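Local coordinates for protein ancestral D-type dye decolorizing peroxidase (Geotrichum candidum, PDB 7ANV) that probably uses a bound heme to oxidise dyes and other substrates with hydrogen peroxide, at residues A[18-23]-A[179-184]; A[81-86]-A[141-146]; A[251-256]-A[391-396]. All coordinates share one frame; numbering follows the deposited sequence.

Overall arrangement
The chain holds two four-stranded antiparallel sheets of the same strand order, 2-3-1-4, as in the paired ferredoxin-like halves of dye-decolorizing peroxidases. Contacts 1 and 2 belong to the first sheet and contact 3 to the second. Contact 1 joins strands 20-28 and 174-183; contact 2 joins strands 78-84 and 142-148. Their centres are about 15 Å apart, and T22 N meets V146 O. Along the chain, contact 2 falls between the two segments of contact 1, and contact 3 follows both, its centre about 11 Å from that of contact 1. The sheets pack through Y23, F251, L393 and V395, with polar bonds from K18 beside them. Strands 247-256 and 391-398 line the heme pocket.

Contact 1 (A[18-23]-A[179-184]); sequences KKTETY and TIQGDV. With SO4 (sulfate ion), chain H.
G182 N gives a nearly straight hydrogen bond of 2.7 Å to E21 O, the shortest backbone bond of this antiparallel strand pair. Others join E21 N to G182 O and pair Y23 with I180. V184 N binds K19 O just beyond. K19 and T20 both face G148 on the other side, a classic beta bulge.

E21 and Y23 share the face turned to the second sheet. There K18 NZ forms a salt bridge to E21 OE1 at 2.7 Å, and also binds R368 O and G369 O.

T20 and D183 lie side by side, with OG1 of T20 3.0 Å from OD1 of D183. The same T20 OG1 is 2.8 Å from G182 O. OG1 is anti to the backbone N (chi1 -174°), which turns it to the neighbouring strand. OD1 of D183 is also held by H151. OD2 of D183 takes an almost straight bond from Q181 NE2 on its syn lone pair, at 2.9 Å.

The Y23 ring meets I180 O at its edge, and V184 CG2 packs 3.7 Å from K18 O.

The ammonium of K18 probably helps keep the buried E21 carboxylate charged, and its bonds to R368 O and G369 O join strand 20-28 to strand 366-372.

Contact 2 (A[81-86]-A[141-146]); sequences NIAFSH and HGVILV
N81 and L145 form a hydrogen-bonded pair in the antiparallel ladder between strands 78-84 and 142-148, in the four-stranded sheet of the first ferredoxin-like half of the protein. N81 N gives to L145 O at 3.0 Å, and L145 N gives back to N81 O. CD1 of L145 comes to 3.8 Å from N81 O. The amide of N81 turns to other partners, with OD1 taking the N-H of D11.

I82 follows in a non-hydrogen-bonded pair with I144. The two side chains lie side by side and point the same way, with I82 CD1 3.9 Å from I144 CG1. CG1 of I82 is anti to the backbone N (chi1 -170°), and this carries the chain along I144. I144 also packs on I161 of helix 151-164, which covers this face.

A83 and V143 lie on the opposite face, against F474 of the second sheet. Their backbones are joined by two bonds, and A83 CB touches V143 CG1 at 4.2 Å.

F84 pairs with G142, where a side chain would run into A83 O. G142 and H141 both face F26, a classic beta bulge. The F84 ring meets F486.

S85 is the N-cap of helix 86-92, and its OG binds I140 O and G88 N. Its backbone N donates to H141 O at 3.0 Å, from 55° above the carbonyl plane.

Contact 3 (A[251-256]-A[391-396]); sequences FRKLQQ and GLLFVC. With HEM (protoporphyrin IX containing Fe), chain B.
F394 and L254 lie side by side, pointing towards the heme, with L254 CD1 3.8 Å from F394 CB. CG of F394 is anti to the backbone N (chi1 174°), which sends the ring over the outer edge of the pyrrole that carries CMC. F394 CE2 comes to 3.3 Å from HEM C2C, and CMC sits over the centre of one ring face. L392 CD2 meets the heme at C3B, 3.7 Å away. L392 and F394, with R367, also line the site of a bound oxygen molecule. R252 crosses F394 obliquely, its CG near the ring, before bending off to D117.

On the reverse face, F251 lies alongside L393 and crosses V395. F251 CD2 is 3.7 Å from V395 CG2. K253 runs beside L393 to D132 and D389.

Four backbone bonds join R252 with F394 and L254 with L392. A water gives to Q256 OE1 at 2.6 Å and to G391 O, while Q256 NE2 binds E193 and sits 3.6 Å from HEM CMB. A leucine in place of Q256 would probably leave that water and E193 without their amide partner.

The pair presents an apolar wall to the heme, with the amide of Q256 supplying the polar group at its end.

Contact 1 (A[18-23]-A[179-184])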
loop_
_atom_site.group_PDB
_atom_site.type_symbol
_atom_site.label_atom_id
_atom_site.label_comp_id
_atom_site.label_asym_id
_atom_site.label_seq_id
_atom_site.Cartn_x
_atom_site.Cartn_y
_atom_site.Cartn_z
ATOM N N LYS A 18 5.001 -14.613 -0.843
ATOM C CA LYS A 18 3.729 -15.131 -0.288
ATOM C C LYS A 18 2.731 -15.512 -1.375
ATOM O O LYS A 18 2.671 -14.843 -2.449
ATOM C CB LYS A 18 3.139 -14.058 0.628
ATOM C CG LYS A 18 2.636 -12.797 -0.053
ATOM C CD LYS A 18 2.536 -11.624 0.888
ATOM C CE LYS A 18 2.286 -10.312 0.184
ATOM N NZ LYS A 18 2.306 -9.210 1.150
ATOM N N LYS A 19 1.904 -16.498 -1.056
ATOM C CA LYS A 19 0.596 -16.735 -1.729
ATOM C C LYS A 19 -0.518 -16.363 -0.739
ATOM O O LYS A 19 -1.621 -16.098 -1.158
ATOM C CB LYS A 19 0.495 -18.198 -2.160
ATOM C CG LYS A 19 1.569 -18.588 -3.177
ATOM C CD LYS A 19 1.384 -19.934 -3.872
ATOM C CE LYS A 19 2.338 -20.067 -5.058
ATOM N NZ LYS A 19 1.958 -21.161 -5.992
ATOM N N THR A 20 -0.218 -16.394 0.557
ATOM C CA THR A 20 -1.178 -16.065 1.629
ATOM C C THR A 20 -0.412 -15.407 2.774
ATOM O O THR A 20 0.791 -15.677 2.959
ATOM C CB THR A 20 -1.956 -17.309 2.084
ATOM O OG1 THR A 20 -2.968 -16.930 3.017
ATOM C CG2 THR A 20 -1.085 -18.370 2.719
ATOM N N GLU A 21 -1.092 -14.584 3.543
ATOM C CA GLU A 21 -0.418 -13.851 4.628
ATOM C C GLU A 21 -1.478 -13.574 5.680
ATOM O O GLU A 21 -2.563 -13.114 5.298
ATOM C CB GLU A 21 0.199 -12.572 4.058
ATOM C CG GLU A 21 1.035 -11.793 5.049
ATOM C CD GLU A 21 1.652 -10.562 4.383
ATOM O OE1 GLU A 21 1.058 -10.070 3.377
ATOM O OE2 GLU A 21 2.687 -10.089 4.895
ATOM N N THR A 22 -1.133 -13.748 6.947
ATOM C CA THR A 22 -2.053 -13.484 8.057
ATOM C C THR A 22 -1.461 -12.350 8.878
ATOM O O THR A 22 -0.245 -12.326 9.113
ATOM C CB THR A 22 -2.307 -14.738 8.895
ATOM O OG1 THR A 22 -3.084 -15.628 8.095
ATOM C CG2 THR A 22 -3.073 -14.394 10.152
ATOM N N TYR A 23 -2.294 -11.373 9.204
ATOM C CA TYR A 23 -1.947 -10.281 10.128
ATOM C C TYR A 23 -2.607 -10.591 11.460
ATOM O O TYR A 23 -3.835 -10.653 11.508
ATOM C CB TYR A 23 -2.429 -8.977 9.503
ATOM C CG TYR A 23 -1.668 -8.623 8.272
ATOM C CD1 TYR A 23 -2.074 -9.091 7.039
ATOM C CD2 TYR A 23 -0.572 -7.793 8.333
ATOM C CE1 TYR A 23 -1.373 -8.792 5.886
ATOM C CE2 TYR A 23 0.129 -7.473 7.189
ATOM C CZ TYR A 23 -0.283 -7.956 5.969
ATOM O OH TYR A 23 0.386 -7.654 4.823
ATOM N N THR A 179 -7.530 -11.081 13.706
ATOM C CA THR A 179 -6.695 -11.741 12.683
ATOM C C THR A 179 -7.334 -11.507 11.324
ATOM O O THR A 179 -8.582 -11.643 11.228
ATOM C CB THR A 179 -6.537 -13.232 12.992
ATOM O OG1 THR A 179 -6.012 -13.310 14.314
ATOM C CG2 THR A 179 -5.596 -13.927 12.040
ATOM N N ILE A 180 -6.531 -11.138 10.324
ATOM C CA ILE A 180 -7.052 -10.950 8.942
ATOM C C ILE A 180 -6.137 -11.795 8.068
ATOM O O ILE A 180 -4.919 -11.609 8.130
ATOM C CB ILE A 180 -7.064 -9.473 8.478
ATOM C CG1 ILE A 180 -7.553 -8.516 9.565
ATOM C CG2 ILE A 180 -7.889 -9.394 7.193
ATOM C CD1 ILE A 180 -7.562 -7.024 9.195
ATOM N N GLN A 181 -6.724 -12.584 7.203
ATOM C CA GLN A 181 -5.977 -13.368 6.211
ATOM C C GLN A 181 -6.079 -12.732 4.828
ATOM O O GLN A 181 -7.209 -12.439 4.365
ATOM C CB GLN A 181 -6.543 -14.783 6.189
ATOM C CG GLN A 181 -5.778 -15.705 5.246
ATOM C CD GLN A 181 -6.408 -17.070 5.251
ATOM O OE1 GLN A 181 -6.458 -17.712 6.301
ATOM N NE2 GLN A 181 -6.990 -17.477 4.123
ATOM N N GLY A 182 -4.943 -12.613 4.146
ATOM C CA GLY A 182 -4.909 -12.231 2.740
ATOM C C GLY A 182 -4.531 -13.409 1.890
ATOM O O GLY A 182 -3.922 -14.349 2.381
ATOM N N ASP A 183 -4.912 -13.359 0.636
ATOM C CA ASP A 183 -4.684 -14.442 -0.330
ATOM C C ASP A 183 -4.465 -13.804 -1.691
ATOM O O ASP A 183 -5.312 -12.977 -2.114
ATOM C CB ASP A 183 -5.914 -15.352 -0.387
ATOM C CG ASP A 183 -6.051 -16.177 0.876
ATOM O OD1 ASP A 183 -5.236 -17.085 1.040
ATOM O OD2 ASP A 183 -6.960 -15.858 1.716
ATOM N N VAL A 184 -3.380 -14.169 -2.343
ATOM C CA VAL A 184 -3.142 -13.792 -3.758
ATOM C C VAL A 184 -4.277 -14.418 -4.556
ATOM O O VAL A 184 -4.789 -15.518 -4.213
ATOM C CB VAL A 184 -1.730 -14.216 -4.208
ATOM C CG1 VAL A 184 -1.487 -14.014 -5.670
ATOM C CG2 VAL A 184 -0.673 -13.477 -3.415
HETATM S S SO4 H . 6.212 -12.650 -4.241
HETATM O O1 SO4 H . 5.375 -12.231 -5.334
HETATM O O2 SO4 H . 6.947 -11.513 -3.744
HETATM O O3 SO4 H . 7.139 -13.657 -4.693
HETATM O O4 SO4 H . 5.390 -13.198 -3.195
HETATM O O HOH W 1 -4.040 -18.479 -1.026
HETATM O O HOH W 2 -5.253 -16.877 8.809
#

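Contact 2 (A[81-86]-A[141-146])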
loop_
_atom_site.group_PDB
_atom_site.type_symbol
_atom_site.label_atom_id
_atom_site.label_comp_id
_atom_site.label_asym_id
_atom_site.label_seq_id
_atom_site.Cartn_x
_atom_site.Cartn_y
_atom_site.Cartn_z
ATOM N N ASN A 81 7.406 -11.231 10.467
ATOM C CA ASN A 81 7.873 -9.900 10.914
ATOM C C ASN A 81 6.950 -9.460 12.053
ATOM O O ASN A 81 5.851 -10.024 12.244
ATOM C CB ASN A 81 7.840 -8.851 9.788
ATOM C CG ASN A 81 9.025 -8.795 8.846
ATOM O OD1 ASN A 81 9.187 -7.810 8.125
ATOM N ND2 ASN A 81 9.878 -9.797 8.834
ATOM N N ILE A 82 7.392 -8.454 12.786
ATOM C CA ILE A 82 6.620 -7.886 13.907
ATOM C C ILE A 82 6.779 -6.373 13.918
ATOM O O ILE A 82 7.889 -5.855 13.694
ATOM C CB ILE A 82 7.030 -8.526 15.246
ATOM C CG1 ILE A 82 6.061 -8.124 16.357
ATOM C CG2 ILE A 82 8.504 -8.239 15.590
ATOM C CD1 ILE A 82 6.216 -8.901 17.636
ATOM N N ALA A 83 5.693 -5.689 14.291
ATOM C CA ALA A 83 5.681 -4.217 14.333
ATOM C C ALA A 83 4.822 -3.802 15.524
ATOM O O ALA A 83 3.886 -4.523 15.887
ATOM C CB ALA A 83 5.209 -3.608 13.035
ATOM N N PHE A 84 5.095 -2.612 16.031
ATOM C CA PHE A 84 4.512 -2.075 17.281
ATOM C C PHE A 84 3.846 -0.746 16.970
ATOM O O PHE A 84 4.435 0.096 16.294
ATOM C CB PHE A 84 5.598 -1.917 18.347
ATOM C CG PHE A 84 6.161 -3.230 18.782
ATOM C CD1 PHE A 84 5.565 -3.958 19.779
ATOM C CD2 PHE A 84 7.290 -3.751 18.161
ATOM C CE1 PHE A 84 6.068 -5.188 20.157
ATOM C CE2 PHE A 84 7.756 -5.006 18.512
ATOM C CZ PHE A 84 7.167 -5.697 19.531
ATOM N N SER A 85 2.674 -0.518 17.561
ATOM C CA SER A 85 2.015 0.814 17.547
ATOM C C SER A 85 2.636 1.661 18.660
ATOM O O SER A 85 3.249 1.088 19.614
ATOM C CB SER A 85 0.521 0.641 17.739
ATOM O OG SER A 85 0.287 0.200 19.062
ATOM N N HIS A 86 2.381 2.973 18.646
ATOM C CA HIS A 86 2.746 3.844 19.791
ATOM C C HIS A 86 2.154 3.278 21.098
ATOM O O HIS A 86 2.883 3.298 22.138
ATOM C CB HIS A 86 2.332 5.293 19.511
ATOM C CG HIS A 86 2.401 6.104 20.760
ATOM N ND1 HIS A 86 3.594 6.512 21.289
ATOM C CD2 HIS A 86 1.447 6.527 21.604
ATOM C CE1 HIS A 86 3.371 7.191 22.389
ATOM N NE2 HIS A 86 2.072 7.187 22.626
ATOM N N HIS A 141 -1.644 -3.041 20.047
ATOM C CA HIS A 141 -0.258 -2.772 20.503
ATOM C C HIS A 141 0.759 -3.170 19.436
ATOM O O HIS A 141 1.865 -2.655 19.460
ATOM C CB HIS A 141 -0.014 -3.483 21.810
ATOM C CG HIS A 141 -0.777 -2.861 22.938
ATOM N ND1 HIS A 141 -0.794 -3.397 24.187
ATOM C CD2 HIS A 141 -1.473 -1.703 23.004
ATOM C CE1 HIS A 141 -1.519 -2.630 24.998
ATOM N NE2 HIS A 141 -1.974 -1.593 24.295
ATOM N N GLY A 142 0.364 -4.034 18.522
ATOM C CA GLY A 142 1.314 -4.528 17.513
ATOM C C GLY A 142 0.638 -5.438 16.528
ATOM O O GLY A 142 -0.534 -5.813 16.730
ATOM N N VAL A 143 1.428 -5.902 15.582
ATOM C CA VAL A 143 0.954 -6.862 14.586
ATOM C C VAL A 143 2.112 -7.785 14.284
ATOM O O VAL A 143 3.259 -7.345 14.132
ATOM C CB VAL A 143 0.399 -6.157 13.339
ATOM C CG1 VAL A 143 1.399 -5.265 12.608
ATOM C CG2 VAL A 143 -0.209 -7.184 12.382
ATOM N N ILE A 144 1.776 -9.048 14.187
ATOM C CA ILE A 144 2.711 -10.082 13.682
ATOM C C ILE A 144 2.223 -10.414 12.298
ATOM O O ILE A 144 1.040 -10.749 12.140
ATOM C CB ILE A 144 2.780 -11.309 14.609
ATOM C CG1 ILE A 144 3.247 -10.890 15.997
ATOM C CG2 ILE A 144 3.699 -12.361 14.011
ATOM C CD1 ILE A 144 3.220 -11.975 17.026
ATOM N N LEU A 145 3.134 -10.365 11.332
ATOM C CA LEU A 145 2.873 -10.717 9.918
ATOM C C LEU A 145 3.416 -12.116 9.683
ATOM O O LEU A 145 4.625 -12.353 9.942
ATOM C CB LEU A 145 3.696 -9.786 9.016
ATOM C CG LEU A 145 3.351 -8.327 8.907
ATOM C CD1 LEU A 145 3.838 -7.594 10.156
ATOM C CD2 LEU A 145 4.029 -7.775 7.644
ATOM N N VAL A 146 2.608 -13.017 9.185
ATOM C CA VAL A 146 3.107 -14.360 8.809
ATOM C C VAL A 146 2.723 -14.606 7.340
ATOM O O VAL A 146 1.531 -14.713 7.022
ATOM C CB VAL A 146 2.558 -15.453 9.754
ATOM C CG1 VAL A 146 3.208 -16.787 9.432
ATOM C CG2 VAL A 146 2.752 -15.084 11.225
#

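Contact 3 (A[251-256]-A[391-396])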
loop_
_atom_site.group_PDB
_atom_site.type_symbol
_atom_site.label_atom_id
_atom_site.label_comp_id
_atom_site.label_asym_id
_atom_site.label_seq_id
_atom_site.Cartn_x
_atom_site.Cartn_y
_atom_site.Cartn_z
ATOM N N PHE A 251 -0.794 0.167 7.904
ATOM C CA PHE A 251 -1.797 -0.857 7.563
ATOM C C PHE A 251 -3.151 -0.190 7.311
ATOM O O PHE A 251 -3.610 0.533 8.170
ATOM C CB PHE A 251 -1.856 -1.938 8.646
ATOM C CG PHE A 251 -2.749 -3.090 8.260
ATOM C CD1 PHE A 251 -4.122 -3.006 8.460
ATOM C CD2 PHE A 251 -2.222 -4.264 7.725
ATOM C CE1 PHE A 251 -4.958 -4.049 8.065
ATOM C CE2 PHE A 251 -3.057 -5.302 7.310
ATOM C CZ PHE A 251 -4.412 -5.191 7.495
ATOM N N ARG A 252 -3.781 -0.499 6.187
ATOM C CA ARG A 252 -5.172 -0.122 5.912
ATOM C C ARG A 252 -5.930 -1.313 5.330
ATOM O O ARG A 252 -5.489 -1.888 4.340
ATOM C CB ARG A 252 -5.251 1.013 4.883
ATOM C CG ARG A 252 -4.466 2.252 5.233
ATOM C CD ARG A 252 -5.288 3.241 6.000
ATOM N NE ARG A 252 -6.243 3.931 5.145
ATOM C CZ ARG A 252 -7.319 4.612 5.556
ATOM N NH1 ARG A 252 -7.711 4.613 6.827
ATOM N NH2 ARG A 252 -8.023 5.290 4.656
ATOM N N LYS A 253 -7.034 -1.658 5.960
ATOM C CA LYS A 253 -7.995 -2.616 5.384
ATOM C C LYS A 253 -8.926 -1.844 4.452
ATOM O O LYS A 253 -9.698 -0.988 4.937
ATOM C CB LYS A 253 -8.760 -3.359 6.478
ATOM C CG LYS A 253 -9.721 -4.375 5.905
ATOM C CD LYS A 253 -10.612 -5.072 6.920
ATOM C CE LYS A 253 -11.663 -5.859 6.167
ATOM N NZ LYS A 253 -12.645 -6.528 7.055
ATOM N N LEU A 254 -8.806 -2.070 3.149
ATOM C CA LEU A 254 -9.550 -1.300 2.125
ATOM C C LEU A 254 -10.495 -2.281 1.411
ATOM O O LEU A 254 -10.057 -3.077 0.553
ATOM C CB LEU A 254 -8.599 -0.639 1.132
ATOM C CG LEU A 254 -7.590 0.284 1.781
ATOM C CD1 LEU A 254 -6.635 0.865 0.733
ATOM C CD2 LEU A 254 -8.292 1.385 2.578
ATOM N N GLN A 255 -11.765 -2.204 1.780
ATOM C CA GLN A 255 -12.810 -3.039 1.143
ATOM C C GLN A 255 -13.013 -2.575 -0.306
ATOM O O GLN A 255 -13.078 -1.347 -0.529
ATOM C CB GLN A 255 -14.099 -2.909 1.931
ATOM C CG GLN A 255 -15.179 -3.784 1.329
ATOM C CD GLN A 255 -16.512 -3.599 1.986
ATOM O OE1 GLN A 255 -16.673 -2.791 2.899
ATOM N NE2 GLN A 255 -17.494 -4.352 1.496
ATOM N N GLN A 256 -13.148 -3.497 -1.262
ATOM C CA GLN A 256 -13.390 -3.155 -2.680
ATOM C C GLN A 256 -14.775 -3.628 -3.110
ATOM O O GLN A 256 -15.163 -4.737 -2.756
ATOM C CB GLN A 256 -12.291 -3.741 -3.559
ATOM C CG GLN A 256 -10.967 -3.022 -3.336
ATOM C CD GLN A 256 -9.837 -3.701 -4.050
ATOM O OE1 GLN A 256 -9.040 -4.441 -3.476
ATOM N NE2 GLN A 256 -9.752 -3.426 -5.335
ATOM N N GLY A 391 -11.085 -7.172 -0.720
ATOM C CA GLY A 391 -10.361 -5.915 -0.999
ATOM C C GLY A 391 -8.881 -6.110 -0.867
ATOM O O GLY A 391 -8.341 -7.132 -1.336
ATOM N N LEU A 392 -8.231 -5.072 -0.375
ATOM C CA LEU A 392 -6.768 -4.994 -0.268
ATOM C C LEU A 392 -6.400 -4.795 1.194
ATOM O O LEU A 392 -6.949 -3.881 1.834
ATOM C CB LEU A 392 -6.288 -3.820 -1.122
ATOM C CG LEU A 392 -4.763 -3.694 -1.196
ATOM C CD1 LEU A 392 -4.119 -4.887 -1.889
ATOM C CD2 LEU A 392 -4.399 -2.401 -1.908
ATOM N N LEU A 393 -5.488 -5.608 1.677
ATOM C CA LEU A 393 -4.743 -5.348 2.929
ATOM C C LEU A 393 -3.553 -4.527 2.479
ATOM O O LEU A 393 -2.520 -5.078 1.967
ATOM C CB LEU A 393 -4.366 -6.643 3.637
ATOM C CG LEU A 393 -5.565 -7.582 3.870
ATOM C CD1 LEU A 393 -5.107 -8.835 4.588
ATOM C CD2 LEU A 393 -6.692 -6.878 4.647
ATOM N N PHE A 394 -3.747 -3.212 2.553
ATOM C CA PHE A 394 -2.744 -2.243 2.083
ATOM C C PHE A 394 -1.671 -2.151 3.155
ATOM O O PHE A 394 -1.998 -1.826 4.304
ATOM C CB PHE A 394 -3.373 -0.886 1.766
ATOM C CG PHE A 394 -2.358 0.169 1.419
ATOM C CD1 PHE A 394 -1.795 0.944 2.421
ATOM C CD2 PHE A 394 -1.919 0.338 0.119
ATOM C CE1 PHE A 394 -0.834 1.899 2.146
ATOM C CE2 PHE A 394 -0.965 1.323 -0.154
ATOM C CZ PHE A 394 -0.447 2.096 0.849
ATOM N N VAL A 395 -0.406 -2.340 2.763
ATOM C CA VAL A 395 0.744 -2.144 3.676
ATOM C C VAL A 395 1.763 -1.295 2.942
ATOM O O VAL A 395 2.114 -1.656 1.806
ATOM C CB VAL A 395 1.332 -3.483 4.165
ATOM C CG1 VAL A 395 2.684 -3.336 4.885
ATOM C CG2 VAL A 395 0.353 -4.210 5.067
ATOM N N CYS A 396 2.289 -0.266 3.578
ATOM C CA CYS A 396 3.437 0.417 2.989
ATOM C C CYS A 396 4.428 0.752 4.086
ATOM O O CYS A 396 4.024 0.896 5.256
ATOM C CB CYS A 396 2.998 1.577 2.112
ATOM S SG CYS A 396 2.423 3.036 3.016
HETATM C CHA HEM B . 0.138 1.523 -7.711
HETATM C CHB HEM B . -4.273 -0.372 -7.061
HETATM C CHC HEM B . -4.509 1.790 -2.665
HETATM C CHD HEM B . -0.274 3.967 -3.569
HETATM C C1A HEM B . -1.038 0.817 -7.891
HETATM C C2A HEM B . -1.336 0.023 -9.026
HETATM C C3A HEM B . -2.580 -0.498 -8.860
HETATM C C4A HEM B . -3.051 -0.050 -7.595
HETATM C CMA HEM B . -3.322 -1.431 -9.803
HETATM C CAA HEM B . -0.465 -0.158 -10.264
HETATM C CBA HEM B . 0.684 -1.140 -10.116
HETATM C CGA HEM B . 2.030 -0.496 -9.950
HETATM O O1A HEM B . 2.410 0.534 -10.537
HETATM O O2A HEM B . 2.799 -1.037 -9.223
HETATM C C1B HEM B . -4.707 0.062 -5.794
HETATM C C2B HEM B . -5.944 -0.342 -5.198
HETATM C C3B HEM B . -6.020 0.233 -3.963
HETATM C C4B HEM B . -4.769 1.023 -3.802
HETATM C CMB HEM B . -6.986 -1.234 -5.814
HETATM C CAB HEM B . -7.049 0.121 -2.902
HETATM C CBB HEM B . -7.930 -0.902 -2.775
HETATM C C1C HEM B . -3.376 2.608 -2.528
HETATM C C2C HEM B . -3.108 3.482 -1.463
HETATM C C3C HEM B . -1.914 4.117 -1.756
HETATM C C4C HEM B . -1.459 3.606 -3.001
HETATM C CMC HEM B . -3.988 3.670 -0.236
HETATM C CAC HEM B . -1.167 5.141 -1.022
HETATM C CBC HEM B . -1.737 5.955 -0.146
HETATM C C1D HEM B . 0.186 3.403 -4.760
HETATM C C2D HEM B . 1.519 3.757 -5.274
HETATM C C3D HEM B . 1.616 3.083 -6.440
HETATM C C4D HEM B . 0.352 2.333 -6.616
HETATM C CMD HEM B . 2.597 4.663 -4.686
HETATM C CAD HEM B . 2.800 3.088 -7.382
HETATM C CBD HEM B . 2.803 4.293 -8.338
HETATM C CGD HEM B . 4.057 4.342 -9.159
HETATM O O1D HEM B . 3.902 4.540 -10.391
HETATM O O2D HEM B . 5.197 4.243 -8.638
HETATM N NA HEM B . -2.103 0.761 -7.002
HETATM N NB HEM B . -4.046 0.847 -4.928
HETATM N NC HEM B . -2.392 2.722 -3.486
HETATM N ND HEM B . -0.506 2.587 -5.591
HETATM FE FE HEM B . -2.235 1.780 -5.316
HETATM O O HOH W 3 -7.263 -6.328 -3.983
#